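Local atomic coordinates of phosphodiesterase (Candida albicans, PDB entry 6CPU), a protein that adopts the mostly helical fold of the HD phosphodiesterase superfamily and holds a zinc ion and a magnesium ion. Residues T166-L169 with N170-T174; I238-A241 with I242-E246; F536-N539 with L540-V544; C555-I558 with M559-L563. All coordinates share one frame; numbering follows the deposited sequence.

Contact 1. Residues T166-L169 with N170-T174; sequences TYIL and NCNAT
I168 and N172, one turn apart near the C-terminal end of helix 165-173, illustrate how an asparagine can fold back onto the helix that carries it. N172 ND2 reaches I168 O at 2.9 Å. The backbone N of N172 binds the same oxygen at 3.1 Å, and the two donors arrive from opposite faces of the carbonyl plane. What brings the carboxamide there is a chi1 of -73°, which lays CG beside the backbone N, while I168 O sits close to the amide plane. Running alongside, the I168 side chain sets its CG2 3.6 Å from N172 ND2, so one branch of the isoleucine flanks the polar group. N170 behaves differently: a chi1 of 178° turns its amide off the helix, where OD1 accepts a hydrogen bond from a water that also donates to Y167 O. L169, on a buried face, packs on Y381, S384 and L385 of helix 377-394. Beyond A173 the backbone leaves helical geometry, and T174 turns its hydroxyl back along the chain, OG1 donating to N170 O at 2.9 Å.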
loop_
_atom_site.group_PDB
_atom_site.type_symbol
_atom_site.label_atom_id
_atom_site.label_comp_id
_atom_site.label_asym_id
_atom_site.label_seq_id
_atom_site.Cartn_x
_atom_site.Cartn_y
_atom_site.Cartn_z
ATOM N N THR A 166 -1.754 3.192 17.003
ATOM C CA THR A 166 -0.974 4.065 17.904
ATOM C C THR A 166 0.325 3.398 18.363
ATOM O O THR A 166 1.362 4.076 18.494
ATOM C CB THR A 166 -1.775 4.567 19.125
ATOM O OG1 THR A 166 -2.307 3.463 19.861
ATOM C CG2 THR A 166 -2.896 5.497 18.673
ATOM N N TYR A 167 0.289 2.082 18.561
ATOM C CA TYR A 167 1.479 1.335 18.987
ATOM C C TYR A 167 2.578 1.412 17.918
ATOM O O TYR A 167 3.766 1.674 18.224
ATOM C CB TYR A 167 1.108 -0.113 19.276
ATOM C CG TYR A 167 2.291 -1.029 19.354
ATOM C CD1 TYR A 167 3.075 -1.078 20.500
ATOM C CD2 TYR A 167 2.640 -1.831 18.281
ATOM C CE1 TYR A 167 4.170 -1.918 20.568
ATOM C CE2 TYR A 167 3.730 -2.671 18.340
ATOM C CZ TYR A 167 4.496 -2.698 19.482
ATOM O OH TYR A 167 5.588 -3.534 19.541
ATOM N N ILE A 168 2.189 1.179 16.668
ATOM C CA ILE A 168 3.141 1.178 15.576
ATOM C C ILE A 168 3.669 2.599 15.356
ATOM O O ILE A 168 4.866 2.794 15.172
ATOM C CB ILE A 168 2.528 0.614 14.276
ATOM C CG1 ILE A 168 2.131 -0.858 14.475
ATOM C CG2 ILE A 168 3.526 0.744 13.136
ATOM C CD1 ILE A 168 1.191 -1.398 13.404
ATOM N N LEU A 169 2.773 3.576 15.401
ATOM C CA LEU A 169 3.149 4.975 15.231
ATOM C C LEU A 169 4.173 5.404 16.301
ATOM O O LEU A 169 5.229 5.971 15.978
ATOM C CB LEU A 169 1.892 5.823 15.320
ATOM C CG LEU A 169 1.891 7.236 14.785
ATOM C CD1 LEU A 169 2.220 7.279 13.304
ATOM C CD2 LEU A 169 0.514 7.834 15.056
ATOM N N ASN A 170 3.865 5.099 17.554
ATOM C CA ASN A 170 4.741 5.440 18.685
ATOM C C ASN A 170 6.082 4.730 18.611
ATOM O O ASN A 170 7.121 5.349 18.838
ATOM C CB ASN A 170 4.069 5.118 20.010
ATOM C CG ASN A 170 4.967 5.408 21.213
ATOM O OD1 ASN A 170 5.613 4.503 21.769
ATOM N ND2 ASN A 170 5.026 6.669 21.606
ATOM N N CYS A 171 6.061 3.445 18.268
ATOM C CA CYS A 171 7.284 2.668 18.192
ATOM C C CYS A 171 8.240 3.253 17.152
ATOM O O CYS A 171 9.449 3.311 17.378
ATOM C CB CYS A 171 6.995 1.204 17.874
ATOM S SG CYS A 171 8.509 0.234 17.742
ATOM N N ASN A 172 7.705 3.684 16.013
ATOM C CA ASN A 172 8.552 4.215 14.963
ATOM C C ASN A 172 8.982 5.665 15.144
ATOM O O ASN A 172 9.986 6.080 14.544
ATOM C CB ASN A 172 7.922 3.995 13.599
ATOM C CG ASN A 172 7.998 2.556 13.191
ATOM O OD1 ASN A 172 9.036 2.086 12.726
ATOM N ND2 ASN A 172 6.930 1.828 13.433
ATOM N N ALA A 173 8.275 6.413 15.980
ATOM C CA ALA A 173 8.657 7.788 16.273
ATOM C C ALA A 173 9.742 7.897 17.367
ATOM O O ALA A 173 10.508 8.866 17.398
ATOM C CB ALA A 173 7.441 8.577 16.670
ATOM N N THR A 174 9.791 6.922 18.270
ATOM C CA THR A 174 10.629 7.032 19.481
ATOM C C THR A 174 11.898 6.178 19.440
ATOM O O THR A 174 12.618 6.072 20.433
ATOM C CB THR A 174 9.836 6.646 20.729
ATOM O OG1 THR A 174 9.425 5.273 20.624
ATOM C CG2 THR A 174 8.637 7.536 20.886
HETATM O O HOH W 1 4.544 1.773 21.053
#

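Contact 2. Residues I238-A241 with I242-E246; sequences IDYA and IKQVE
D239 and K243 meet across one turn at the end of helix 227-242 in a salt bridge that is long, with D239 OD2 3.6 Å from K243 NZ. The lysine runs extended beyond CG and crosses the aspartate at a slant, its CE 3.7 Å from the same OD2, so methylene as well as ammonium lies against the carboxylate. On another flank of the turn I238 and I242 make the apolar counterpart: CG2 of I238 rests 3.7 Å from CD1 of I242, whose CG1 lies beside its own backbone N (chi1 -70°) and is thereby brought over I238 O.

Behind these side chains, I242 N bonds to I238 O and K243 N to D239 O in the usual helical manner. The pattern then changes: Q244 N turns to A241 O at 3.1 Å, reaching it from above the carbonyl plane, and a type I turn from I242 to V245 closes with V245 N bonded to I242 O. V245 CG2 also touches A241 O, at 3.5 Å.

Further out, L340 and L343 of helix 336-348 pack on the side of A241, and L256 of helix 253-264 touches both D239 and I242. Y240 is fixed separately, its OH bonded to P297 O and its ring edge-to-face with F299. With D239 buried, K243 exposed and their charged atoms well apart, the pair is probably a loose electrostatic attraction, in which lysine methylenes shield part of the carboxylate.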
loop_
_atom_site.group_PDB
_atom_site.type_symbol
_atom_site.label_atom_id
_atom_site.label_comp_id
_atom_site.label_asym_id
_atom_site.label_seq_id
_atom_site.Cartn_x
_atom_site.Cartn_y
_atom_site.Cartn_z
ATOM N N ILE A 238 9.739 1.238 -10.346
ATOM C CA ILE A 238 10.742 1.951 -9.568
ATOM C C ILE A 238 12.151 1.790 -10.146
ATOM O O ILE A 238 12.906 2.762 -10.195
ATOM C CB ILE A 238 10.708 1.542 -8.080
ATOM C CG1 ILE A 238 9.328 1.842 -7.477
ATOM C CG2 ILE A 238 11.801 2.249 -7.303
ATOM C CD1 ILE A 238 8.980 3.309 -7.338
ATOM N N ASP A 239 12.514 0.584 -10.573
ATOM C CA ASP A 239 13.825 0.372 -11.199
ATOM C C ASP A 239 13.976 1.290 -12.413
ATOM O O ASP A 239 15.016 1.927 -12.587
ATOM C CB ASP A 239 14.007 -1.095 -11.599
ATOM C CG ASP A 239 15.430 -1.421 -12.062
ATOM O OD1 ASP A 239 16.391 -0.777 -11.613
ATOM O OD2 ASP A 239 15.589 -2.359 -12.868
ATOM N N TYR A 240 12.917 1.376 -13.211
ATOM C CA TYR A 240 12.884 2.193 -14.434
ATOM C C TYR A 240 13.111 3.677 -14.129
ATOM O O TYR A 240 13.857 4.355 -14.830
ATOM C CB TYR A 240 11.542 1.993 -15.141
ATOM C CG TYR A 240 11.464 2.517 -16.562
ATOM C CD1 TYR A 240 12.112 1.858 -17.603
ATOM C CD2 TYR A 240 10.711 3.652 -16.872
ATOM C CE1 TYR A 240 12.032 2.324 -18.911
ATOM C CE2 TYR A 240 10.620 4.124 -18.185
ATOM C CZ TYR A 240 11.281 3.448 -19.197
ATOM O OH TYR A 240 11.204 3.917 -20.492
ATOM N N ALA A 241 12.471 4.163 -13.065
ATOM C CA ALA A 241 12.636 5.535 -12.616
ATOM C C ALA A 241 14.040 5.797 -12.079
ATOM O O ALA A 241 14.638 6.827 -12.390
ATOM C CB ALA A 241 11.597 5.866 -11.560
ATOM N N ILE A 242 14.567 4.869 -11.278
ATOM C CA ILE A 242 15.923 4.991 -10.723
ATOM C C ILE A 242 16.970 5.098 -11.847
ATOM O O ILE A 242 17.893 5.907 -11.763
ATOM C CB ILE A 242 16.273 3.797 -9.794
ATOM C CG1 ILE A 242 15.453 3.858 -8.504
ATOM C CG2 ILE A 242 17.752 3.783 -9.434
ATOM C CD1 ILE A 242 15.489 2.581 -7.684
ATOM N N LYS A 243 16.808 4.293 -12.895
ATOM C CA LYS A 243 17.731 4.316 -14.042
ATOM C C LYS A 243 17.834 5.672 -14.754
ATOM O O LYS A 243 18.814 5.918 -15.448
ATOM C CB LYS A 243 17.338 3.252 -15.072
ATOM C CG LYS A 243 17.752 1.844 -14.701
ATOM C CD LYS A 243 17.264 0.867 -15.763
ATOM C CE LYS A 243 17.592 -0.572 -15.411
ATOM N NZ LYS A 243 16.737 -1.495 -16.207
ATOM N N GLN A 244 16.821 6.526 -14.618
ATOM C CA GLN A 244 16.844 7.844 -15.247
ATOM C C GLN A 244 17.534 8.912 -14.389
ATOM O O GLN A 244 17.805 10.012 -14.879
ATOM C CB GLN A 244 15.432 8.317 -15.618
ATOM C CG GLN A 244 14.505 7.286 -16.259
ATOM C CD GLN A 244 15.129 6.493 -17.402
ATOM O OE1 GLN A 244 14.831 5.306 -17.579
ATOM N NE2 GLN A 244 15.987 7.138 -18.178
ATOM N N VAL A 245 17.837 8.604 -13.126
ATOM C CA VAL A 245 18.408 9.608 -12.225
ATOM C C VAL A 245 19.919 9.586 -12.341
ATOM O O VAL A 245 20.557 8.602 -11.977
ATOM C CB VAL A 245 17.996 9.388 -10.757
ATOM C CG1 VAL A 245 18.488 10.545 -9.895
ATOM C CG2 VAL A 245 16.482 9.255 -10.655
ATOM N N GLU A 246 20.471 10.701 -12.823
ATOM C CA GLU A 246 21.882 10.811 -13.200
ATOM C C GLU A 246 22.857 10.335 -12.118
ATOM O O GLU A 246 23.466 9.273 -12.253
ATOM C CB GLU A 246 22.193 12.260 -13.621
ATOM C CG GLU A 246 23.588 12.479 -14.190
ATOM C CD GLU A 246 23.734 11.938 -15.599
ATOM O OE1 GLU A 246 23.279 12.618 -16.547
ATOM O OE2 GLU A 246 24.308 10.838 -15.755
#

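Contact 3. Residues F536-N539 with L540-V544; sequences FAEN and LFNSV
The helix 525-547 brings E538 and N542 together one turn apart, and their side chains run alongside each other in the same direction. E538 has CG anti to the backbone N (chi1 -169°) and stretches outward from there; the amide of N542 passes close to its root, with ND2 3.3 Å from E538 CG. The same ND2 is 2.9 Å from E538 O, yet the angle is too poor for a hydrogen bond, and it is N542 N that bonds to this carbonyl, at 3.0 Å. Carboxylate and amide planes stand 41° apart. The polar end of E538 looks elsewhere: OE1 forms a salt bridge with K562 NZ on the next helix.

On another face of the turn, A537 and F541 repeat the spacing with an aromatic partner. F541 N donates to A537 O at 3.0 Å in a nearly straight bond (178°). With its CG lying beside the backbone N, the phenyl ring presents an edge to that same oxygen, which lies near the ring plane 3.4 Å from CD2. The CB of A537 touches CD2 more loosely, at 4.3 Å. Past the turn, F541 packs on C460 of helix 446-462 and on T554 and I558 of helix 552-569, while L540 reaches C460 and I463.

The two pairs thus differ in chemistry. Around A537 O one acceptor meets a straight N-H and a weakly polar ring edge, whereas E538 keeps its charge for a lysine that would balance it, consistent with electrostatic joining of the two helices.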
loop_
_atom_site.group_PDB
_atom_site.type_symbol
_atom_site.label_atom_id
_atom_site.label_comp_id
_atom_site.label_asym_id
_atom_site.label_seq_id
_atom_site.Cartn_x
_atom_site.Cartn_y
_atom_site.Cartn_z
ATOM N N PHE A 536 -16.469 15.557 -7.430
ATOM C CA PHE A 536 -14.997 15.606 -7.286
ATOM C C PHE A 536 -14.175 15.462 -8.580
ATOM O O PHE A 536 -13.381 16.344 -8.906
ATOM C CB PHE A 536 -14.518 14.556 -6.268
ATOM C CG PHE A 536 -15.073 14.753 -4.882
ATOM C CD1 PHE A 536 -14.774 15.897 -4.159
ATOM C CD2 PHE A 536 -15.889 13.791 -4.299
ATOM C CE1 PHE A 536 -15.287 16.084 -2.885
ATOM C CE2 PHE A 536 -16.404 13.971 -3.024
ATOM C CZ PHE A 536 -16.101 15.121 -2.316
ATOM N N ALA A 537 -14.345 14.355 -9.301
ATOM C CA ALA A 537 -13.387 13.966 -10.347
ATOM C C ALA A 537 -13.386 14.884 -11.569
ATOM O O ALA A 537 -12.330 15.389 -11.977
ATOM C CB ALA A 537 -13.632 12.531 -10.780
ATOM N N GLU A 538 -14.566 15.089 -12.151
ATOM C CA GLU A 538 -14.696 15.898 -13.365
ATOM C C GLU A 538 -13.933 17.208 -13.223
ATOM O O GLU A 538 -13.109 17.536 -14.069
ATOM C CB GLU A 538 -16.169 16.165 -13.693
ATOM C CG GLU A 538 -16.401 16.774 -15.071
ATOM C CD GLU A 538 -17.790 16.493 -15.623
ATOM O OE1 GLU A 538 -18.712 16.186 -14.836
ATOM O OE2 GLU A 538 -17.962 16.579 -16.857
ATOM N N ASN A 539 -14.177 17.927 -12.131
ATOM C CA ASN A 539 -13.542 19.226 -11.915
ATOM C C ASN A 539 -12.033 19.173 -11.727
ATOM O O ASN A 539 -11.316 20.017 -12.267
ATOM C CB ASN A 539 -14.182 19.947 -10.726
ATOM C CG ASN A 539 -15.590 20.422 -11.026
ATOM O OD1 ASN A 539 -15.932 20.709 -12.173
ATOM N ND2 ASN A 539 -16.416 20.507 -9.992
ATOM N N LEU A 540 -11.542 18.196 -10.964
ATOM C CA LEU A 540 -10.096 18.085 -10.725
ATOM C C LEU A 540 -9.334 17.736 -12.005
ATOM O O LEU A 540 -8.313 18.350 -12.315
ATOM C CB LEU A 540 -9.786 17.035 -9.647
ATOM C CG LEU A 540 -8.295 16.803 -9.356
ATOM C CD1 LEU A 540 -7.654 18.026 -8.715
ATOM C CD2 LEU A 540 -8.102 15.574 -8.476
ATOM N N PHE A 541 -9.809 16.731 -12.726
ATOM C CA PHE A 541 -9.106 16.285 -13.928
ATOM C C PHE A 541 -9.157 17.351 -15.038
ATOM O O PHE A 541 -8.123 17.680 -15.639
ATOM C CB PHE A 541 -9.635 14.927 -14.395
ATOM C CG PHE A 541 -9.089 13.772 -13.598
ATOM C CD1 PHE A 541 -7.808 13.294 -13.846
ATOM C CD2 PHE A 541 -9.828 13.195 -12.571
ATOM C CE1 PHE A 541 -7.288 12.249 -13.106
ATOM C CE2 PHE A 541 -9.307 12.146 -11.824
ATOM C CZ PHE A 541 -8.038 11.677 -12.092
ATOM N N ASN A 542 -10.345 17.910 -15.277
ATOM C CA ASN A 542 -10.494 19.065 -16.180
ATOM C C ASN A 542 -9.531 20.187 -15.822
ATOM O O ASN A 542 -8.823 20.696 -16.681
ATOM C CB ASN A 542 -11.934 19.597 -16.161
ATOM C CG ASN A 542 -12.890 18.729 -16.959
ATOM O OD1 ASN A 542 -12.504 18.111 -17.954
ATOM N ND2 ASN A 542 -14.153 18.685 -16.536
ATOM N N SER A 543 -9.478 20.542 -14.541
ATOM C CA SER A 543 -8.595 21.604 -14.071
ATOM C C SER A 543 -7.110 21.256 -14.222
ATOM O O SER A 543 -6.303 22.105 -14.597
ATOM C CB SER A 543 -8.917 21.943 -12.612
ATOM O OG SER A 543 -8.198 23.088 -12.192
ATOM N N VAL A 544 -6.756 20.008 -13.931
ATOM C CA VAL A 544 -5.370 19.550 -14.072
ATOM C C VAL A 544 -4.968 19.417 -15.551
ATOM O O VAL A 544 -3.851 19.792 -15.930
ATOM C CB VAL A 544 -5.134 18.220 -13.305
ATOM C CG1 VAL A 544 -3.799 17.583 -13.680
ATOM C CG2 VAL A 544 -5.188 18.468 -11.801
#

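Contact 4. Residues C555-I558 with M559-L563; sequences CDII and MENKL
I558 O receives K562 N in a bond of 2.7 Å, the shortest across this turn, and K562 CB follows it to within 3.2 Å of the same oxygen. From there a chi1 of -171° swings the lysine chain away from its own N, and it runs fully extended away from the turn, its NZ donating to N534 OD1 besides pairing with E538. One residue earlier, N561 N bonds to I557 O at 2.9 Å. The N561 carboxamide lies alongside I557, pointing the same way, with ND2 3.4 Å from CG2 of the isoleucine. Although ND2 also comes within 3.4 Å of I557 O, the angle does not suit a bond. Its protons are used beyond the turn, on V466 O and R468 O, and this double grip holds the buried amide in place.

These residues lie on helix 552-569, the last of the fold, which packs back against helix 525-547. I558 faces that partner and touches I533, while on another side I557 meets W218.

The acidic pair D556 and E560 occupies a more open flank. E560 folds its CG beside the backbone N, 3.4 Å from D556 O, and the two carboxylates stay 6.4 Å apart, measured from D556 OD2 to E560 OE2. K307 makes a long, weak ion pair with each, which would ease the repulsion between them.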
loop_
_atom_site.group_PDB
_atom_site.type_symbol
_atom_site.label_atom_id
_atom_site.label_comp_id
_atom_site.label_asym_id
_atom_site.label_seq_id
_atom_site.Cartn_x
_atom_site.Cartn_y
_atom_site.Cartn_z
ATOM N N CYS A 555 -9.928 13.067 -18.745
ATOM C CA CYS A 555 -11.236 13.714 -18.900
ATOM C C CYS A 555 -12.102 13.004 -19.952
ATOM O O CYS A 555 -13.315 12.855 -19.769
ATOM C CB CYS A 555 -11.062 15.187 -19.267
ATOM S SG CYS A 555 -9.912 16.081 -18.198
ATOM N N ASP A 556 -11.475 12.555 -21.040
ATOM C CA ASP A 556 -12.190 11.838 -22.105
ATOM C C ASP A 556 -12.833 10.557 -21.597
ATOM O O ASP A 556 -13.988 10.269 -21.929
ATOM C CB ASP A 556 -11.260 11.508 -23.280
ATOM C CG ASP A 556 -10.654 12.749 -23.926
ATOM O OD1 ASP A 556 -11.222 13.851 -23.767
ATOM O OD2 ASP A 556 -9.602 12.622 -24.589
ATOM N N ILE A 557 -12.099 9.793 -20.780
ATOM C CA ILE A 557 -12.619 8.528 -20.248
ATOM C C ILE A 557 -13.660 8.756 -19.150
ATOM O O ILE A 557 -14.636 8.012 -19.067
ATOM C CB ILE A 557 -11.493 7.592 -19.738
ATOM C CG1 ILE A 557 -10.554 7.208 -20.888
ATOM C CG2 ILE A 557 -12.082 6.334 -19.117
ATOM C CD1 ILE A 557 -9.257 6.556 -20.446
ATOM N N ILE A 558 -13.461 9.772 -18.308
ATOM C CA ILE A 558 -14.474 10.128 -17.305
ATOM C C ILE A 558 -15.830 10.377 -17.971
ATOM O O ILE A 558 -16.854 9.855 -17.526
ATOM C CB ILE A 558 -14.083 11.375 -16.487
ATOM C CG1 ILE A 558 -12.898 11.065 -15.569
ATOM C CG2 ILE A 558 -15.260 11.846 -15.634
ATOM C CD1 ILE A 558 -12.145 12.300 -15.119
ATOM N N MET A 559 -15.826 11.165 -19.042
ATOM C CA MET A 559 -17.067 11.469 -19.765
ATOM C C MET A 559 -17.696 10.198 -20.344
ATOM O O MET A 559 -18.878 9.937 -20.119
ATOM C CB MET A 559 -16.822 12.502 -20.869
ATOM C CG MET A 559 -18.102 13.097 -21.448
ATOM S SD MET A 559 -18.997 14.141 -20.278
ATOM C CE MET A 559 -18.103 15.684 -20.469
ATOM N N GLU A 560 -16.901 9.398 -21.056
ATOM C CA GLU A 560 -17.380 8.123 -21.605
ATOM C C GLU A 560 -18.011 7.241 -20.524
ATOM O O GLU A 560 -19.112 6.706 -20.706
ATOM C CB GLU A 560 -16.242 7.360 -22.294
ATOM C CG GLU A 560 -15.777 7.981 -23.603
ATOM C CD GLU A 560 -14.718 7.153 -24.307
ATOM O OE1 GLU A 560 -14.963 5.947 -24.537
ATOM O OE2 GLU A 560 -13.646 7.711 -24.639
ATOM N N ASN A 561 -17.315 7.093 -19.397
ATOM C CA ASN A 561 -17.855 6.345 -18.265
ATOM C C ASN A 561 -19.121 6.995 -17.701
ATOM O O ASN A 561 -20.080 6.301 -17.378
ATOM C CB ASN A 561 -16.802 6.201 -17.153
ATOM C CG ASN A 561 -15.670 5.257 -17.529
ATOM O OD1 ASN A 561 -15.837 4.363 -18.363
ATOM N ND2 ASN A 561 -14.511 5.438 -16.891
ATOM N N LYS A 562 -19.113 8.319 -17.581
ATOM C CA LYS A 562 -20.266 9.060 -17.050
ATOM C C LYS A 562 -21.517 8.829 -17.901
ATOM O O LYS A 562 -22.593 8.550 -17.370
ATOM C CB LYS A 562 -19.955 10.557 -16.975
ATOM C CG LYS A 562 -20.998 11.382 -16.236
ATOM C CD LYS A 562 -20.569 12.838 -16.151
ATOM C CE LYS A 562 -21.660 13.701 -15.542
ATOM N NZ LYS A 562 -21.244 15.128 -15.453
ATOM N N LEU A 563 -21.360 8.935 -19.217
ATOM C CA LEU A 563 -22.464 8.699 -20.149
ATOM C C LEU A 563 -23.065 7.311 -19.961
ATOM O O LEU A 563 -24.285 7.160 -19.942
ATOM C CB LEU A 563 -22.001 8.879 -21.598
ATOM C CG LEU A 563 -21.622 10.305 -22.015
ATOM C CD1 LEU A 563 -21.114 10.317 -23.449
ATOM C CD2 LEU A 563 -22.799 11.259 -21.839
#

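In the fold
Contacts 3 and 4 form a pair on consecutive helices, their centres about 12 Å apart. Besides the E538–K562 bridge (OE1 to NZ 2.8 Å), F541 CD2 packs 3.6 Å from I558 CD1, and N542 OD1 lies 3.3 Å from C555 SG. Contacts 1 and 2 stand alone: contact 1 is centred about 43 Å from contact 4, across the centre of the chain, and contact 2 about 30 Å from contact 3. The zinc ion, held by H278, H349, D350 and D462, lies about 12 Å from the side chain of L540 in contact 3. The magnesium ion is about 14 Å from that of L169 in contact 1, so both contacts sit outside the metals' first shell.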